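Local coordinates for protein tyrosine--tRNA ligase, mitochondrial (Emericella nidulans, PDB 5IHX) that probably attaches L-tyrosine to its cognate mitochondrial tRNA in an ATP-dependent reaction, as a class I aminoacyl-tRNA synthetase, at residues E311-F316 with A358-F363. Sequence-based numbering, arbitrary orientation.
Sequences ELYQFF and ALAYEF
F363 holds CG anti to the backbone N (chi1 -171°), which directs its ring toward the opposing helix, and F316, with chi1 -84°, lays CE2 and CZ against that ring while CD1 faces L359. CE2 of F316 comes within 3.3 Å of CD2 of F363, and CZ of F316 lies over one face of the F363 ring, displaced toward its rim. The ring planes are inclined at 41°, an oblique pairing that is neither a stack nor edge-to-face. Large flat side chains suit this place, for they pack against each other beside the small A360, where the local helix axes come within 8.4 Å. L312 adds a smaller touch beside them, its CD1 4.2 Å from CE2 of F363, the two side chains crossing at about a right angle. At the edge of the F316 ring sits the branched end of L359, with CD2 3.7 Å from CD1 of F316. Segments 311-316 and 358-363 run in largely opposed directions within the run of helices from 309-317 to 370-383, which follows the Rossmann-type catalytic fold in sequence and is consistent with the alpha-helical anticodon-binding region of class I tyrosyl-tRNA synthetases. A360 marks the point of closest backbone approach, its CA 4.9 Å from that of F316; a methyl group is small enough to permit this. That methyl also makes a CH-pi contact with Y313, CB standing 3.6 Å from the ring centroid and over its face. The phenol suits its position twice over: its ring packs on A360, while its OH is hydrogen-bonded to ND1 of H357. Helix 370-383 also borders Y313, through V376 and S377, and F331 of helix 321-331 meets F316 edge-to-face.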
ATOM      1  N   GLU A 311     -26.654   5.098 -34.491  1.00 40.54           N
ATOM      2  CA  GLU A 311     -27.261   4.985 -33.171  1.00 39.40           C
ATOM      3  C   GLU A 311     -26.786   6.062 -32.198  1.00 30.35           C
ATOM      4  O   GLU A 311     -27.539   6.493 -31.327  1.00 29.72           O
ATOM      5  CB  GLU A 311     -26.975   3.597 -32.618  1.00 40.14           C
ATOM      6  CG  GLU A 311     -27.820   2.529 -33.279  1.00 66.35           C
ATOM      7  CD  GLU A 311     -27.143   1.171 -33.321  1.00114.75           C
ATOM      8  OE1 GLU A 311     -25.926   1.131 -33.586  1.00118.50           O
ATOM      9  OE2 GLU A 311     -27.814   0.150 -33.058  1.00135.49           O
ATOM     10  N   LEU A 312     -25.542   6.503 -32.351  1.00 32.14           N
ATOM     11  CA  LEU A 312     -25.033   7.599 -31.537  1.00 28.34           C
ATOM     12  C   LEU A 312     -25.790   8.858 -31.929  1.00 29.70           C
ATOM     13  O   LEU A 312     -26.143   9.683 -31.086  1.00 30.53           O
ATOM     14  CB  LEU A 312     -23.526   7.784 -31.735  1.00 32.73           C
ATOM     15  CG  LEU A 312     -22.781   8.800 -30.855  1.00 42.48           C
ATOM     16  CD1 LEU A 312     -23.414   8.966 -29.481  1.00 45.93           C
ATOM     17  CD2 LEU A 312     -21.328   8.394 -30.693  1.00 84.66           C
ATOM     18  N   TYR A 313     -26.057   8.987 -33.222  1.00 33.45           N
ATOM     19  CA  TYR A 313     -26.824  10.112 -33.732  1.00 31.84           C
ATOM     20  C   TYR A 313     -28.237  10.078 -33.160  1.00 36.54           C
ATOM     21  O   TYR A 313     -28.739  11.091 -32.678  1.00 30.39           O
ATOM     22  CB  TYR A 313     -26.863  10.086 -35.259  1.00 28.99           C
ATOM     23  CG  TYR A 313     -27.401  11.352 -35.877  1.00 29.68           C
ATOM     24  CD1 TYR A 313     -28.746  11.476 -36.201  1.00 31.85           C
ATOM     25  CD2 TYR A 313     -26.564  12.425 -36.140  1.00 24.11           C
ATOM     26  CE1 TYR A 313     -29.240  12.635 -36.772  1.00 29.14           C
ATOM     27  CE2 TYR A 313     -27.047  13.588 -36.706  1.00 27.09           C
ATOM     28  CZ  TYR A 313     -28.388  13.690 -37.019  1.00 31.52           C
ATOM     29  OH  TYR A 313     -28.882  14.844 -37.588  1.00 36.70           O
ATOM     30  N   GLN A 314     -28.872   8.909 -33.222  1.00 31.01           N
ATOM     31  CA  GLN A 314     -30.221   8.736 -32.687  1.00 30.46           C
ATOM     32  C   GLN A 314     -30.304   9.120 -31.209  1.00 31.82           C
ATOM     33  O   GLN A 314     -31.252   9.771 -30.781  1.00 34.54           O
ATOM     34  CB  GLN A 314     -30.709   7.296 -32.868  1.00 33.17           C
ATOM     35  CG  GLN A 314     -31.165   6.979 -34.281  1.00 57.91           C
ATOM     36  CD  GLN A 314     -31.729   5.577 -34.414  1.00 71.81           C
ATOM     37  OE1 GLN A 314     -31.088   4.596 -34.036  1.00 80.23           O
ATOM     38  NE2 GLN A 314     -32.938   5.479 -34.955  1.00 70.49           N
ATOM     39  N   PHE A 315     -29.328   8.683 -30.426  1.00 33.55           N
ATOM     40  CA  PHE A 315     -29.331   8.972 -29.000  1.00 31.06           C
ATOM     41  C   PHE A 315     -29.436  10.473 -28.744  1.00 34.74           C
ATOM     42  O   PHE A 315     -30.210  10.914 -27.894  1.00 31.76           O
ATOM     43  CB  PHE A 315     -28.078   8.414 -28.329  1.00 29.38           C
ATOM     44  CG  PHE A 315     -27.933   8.823 -26.892  1.00 32.40           C
ATOM     45  CD1 PHE A 315     -27.018   9.792 -26.518  1.00 34.90           C
ATOM     46  CD2 PHE A 315     -28.720   8.235 -25.912  1.00 32.59           C
ATOM     47  CE1 PHE A 315     -26.885  10.165 -25.192  1.00 39.20           C
ATOM     48  CE2 PHE A 315     -28.593   8.607 -24.587  1.00 37.31           C
ATOM     49  CZ  PHE A 315     -27.675   9.572 -24.226  1.00 36.90           C
ATOM     50  N   PHE A 316     -28.658  11.257 -29.482  1.00 30.59           N
ATOM     51  CA  PHE A 316     -28.640  12.700 -29.277  1.00 25.38           C
ATOM     52  C   PHE A 316     -29.840  13.429 -29.888  1.00 25.81           C
ATOM     53  O   PHE A 316     -30.245  14.469 -29.368  1.00 35.11           O
ATOM     54  CB  PHE A 316     -27.336  13.284 -29.826  1.00 24.67           C
ATOM     55  CG  PHE A 316     -26.189  13.199 -28.857  1.00 29.68           C
ATOM     56  CD1 PHE A 316     -26.073  14.111 -27.822  1.00 31.62           C
ATOM     57  CD2 PHE A 316     -25.240  12.197 -28.968  1.00 31.92           C
ATOM     58  CE1 PHE A 316     -25.024  14.035 -26.924  1.00 29.81           C
ATOM     59  CE2 PHE A 316     -24.192  12.116 -28.073  1.00 32.64           C
ATOM     60  CZ  PHE A 316     -24.085  13.035 -27.050  1.00 31.53           C
ATOM     61  N   ALA A 358     -28.678  19.516 -34.712  1.00 23.80           N
ATOM     62  CA  ALA A 358     -27.414  20.242 -34.670  1.00 24.27           C
ATOM     63  C   ALA A 358     -26.498  19.642 -33.604  1.00 26.42           C
ATOM     64  O   ALA A 358     -25.290  19.524 -33.806  1.00 27.49           O
ATOM     65  CB  ALA A 358     -27.653  21.715 -34.400  1.00 25.63           C
ATOM     66  N   LEU A 359     -27.085  19.258 -32.475  1.00 30.17           N
ATOM     67  CA  LEU A 359     -26.338  18.645 -31.382  1.00 27.38           C
ATOM     68  C   LEU A 359     -25.783  17.292 -31.803  1.00 27.65           C
ATOM     69  O   LEU A 359     -24.608  16.995 -31.589  1.00 26.65           O
ATOM     70  CB  LEU A 359     -27.230  18.481 -30.150  1.00 23.75           C
ATOM     71  CG  LEU A 359     -26.704  17.589 -29.019  1.00 21.99           C
ATOM     72  CD1 LEU A 359     -25.447  18.172 -28.402  1.00 23.32           C
ATOM     73  CD2 LEU A 359     -27.779  17.373 -27.965  1.00 30.28           C
ATOM     74  N   ALA A 360     -26.644  16.473 -32.400  1.00 26.92           N
ATOM     75  CA  ALA A 360     -26.261  15.136 -32.833  1.00 22.22           C
ATOM     76  C   ALA A 360     -25.166  15.193 -33.890  1.00 27.94           C
ATOM     77  O   ALA A 360     -24.209  14.423 -33.848  1.00 21.58           O
ATOM     78  CB  ALA A 360     -27.474  14.389 -33.368  1.00 25.95           C
ATOM     79  N   TYR A 361     -25.311  16.112 -34.839  1.00 28.71           N
ATOM     80  CA  TYR A 361     -24.349  16.234 -35.924  1.00 25.55           C
ATOM     81  C   TYR A 361     -22.971  16.604 -35.394  1.00 27.32           C
ATOM     82  O   TYR A 361     -21.974  15.965 -35.733  1.00 27.78           O
ATOM     83  CB  TYR A 361     -24.811  17.278 -36.944  1.00 26.88           C
ATOM     84  CG  TYR A 361     -23.878  17.411 -38.129  1.00 28.35           C
ATOM     85  CD1 TYR A 361     -24.101  16.696 -39.297  1.00 39.89           C
ATOM     86  CD2 TYR A 361     -22.765  18.241 -38.072  1.00 26.98           C
ATOM     87  CE1 TYR A 361     -23.247  16.810 -40.379  1.00 43.64           C
ATOM     88  CE2 TYR A 361     -21.907  18.361 -39.144  1.00 33.65           C
ATOM     89  CZ  TYR A 361     -22.150  17.643 -40.295  1.00 40.84           C
ATOM     90  OH  TYR A 361     -21.294  17.761 -41.365  1.00 41.52           O
ATOM     91  N   GLU A 362     -22.924  17.641 -34.564  1.00 24.01           N
ATOM     92  CA  GLU A 362     -21.665  18.128 -34.019  1.00 26.57           C
ATOM     93  C   GLU A 362     -20.914  17.048 -33.254  1.00 25.47           C
ATOM     94  O   GLU A 362     -19.712  16.866 -33.447  1.00 28.66           O
ATOM     95  CB  GLU A 362     -21.909  19.332 -33.107  1.00 27.84           C
ATOM     96  CG  GLU A 362     -22.236  20.614 -33.854  1.00 26.74           C
ATOM     97  CD  GLU A 362     -21.074  21.107 -34.697  1.00 41.08           C
ATOM     98  OE1 GLU A 362     -21.312  21.530 -35.848  1.00 43.12           O
ATOM     99  OE2 GLU A 362     -19.923  21.073 -34.205  1.00 34.75           O
ATOM    100  N   PHE A 363     -21.618  16.325 -32.390  1.00 24.34           N
ATOM    101  CA  PHE A 363     -20.954  15.346 -31.545  1.00 27.91           C
ATOM    102  C   PHE A 363     -20.499  14.138 -32.353  1.00 26.76           C
ATOM    103  O   PHE A 363     -19.439  13.573 -32.084  1.00 28.95           O
ATOM    104  CB  PHE A 363     -21.862  14.894 -30.402  1.00 30.70           C
ATOM    105  CG  PHE A 363     -21.153  14.054 -29.382  1.00 31.19           C
ATOM    106  CD1 PHE A 363     -20.353  14.646 -28.420  1.00 37.95           C
ATOM    107  CD2 PHE A 363     -21.265  12.676 -29.397  1.00 29.20           C
ATOM    108  CE1 PHE A 363     -19.688  13.877 -27.484  1.00 41.31           C
ATOM    109  CE2 PHE A 363     -20.605  11.904 -28.465  1.00 31.71           C
ATOM    110  CZ  PHE A 363     -19.816  12.505 -27.509  1.00 36.16           C
TER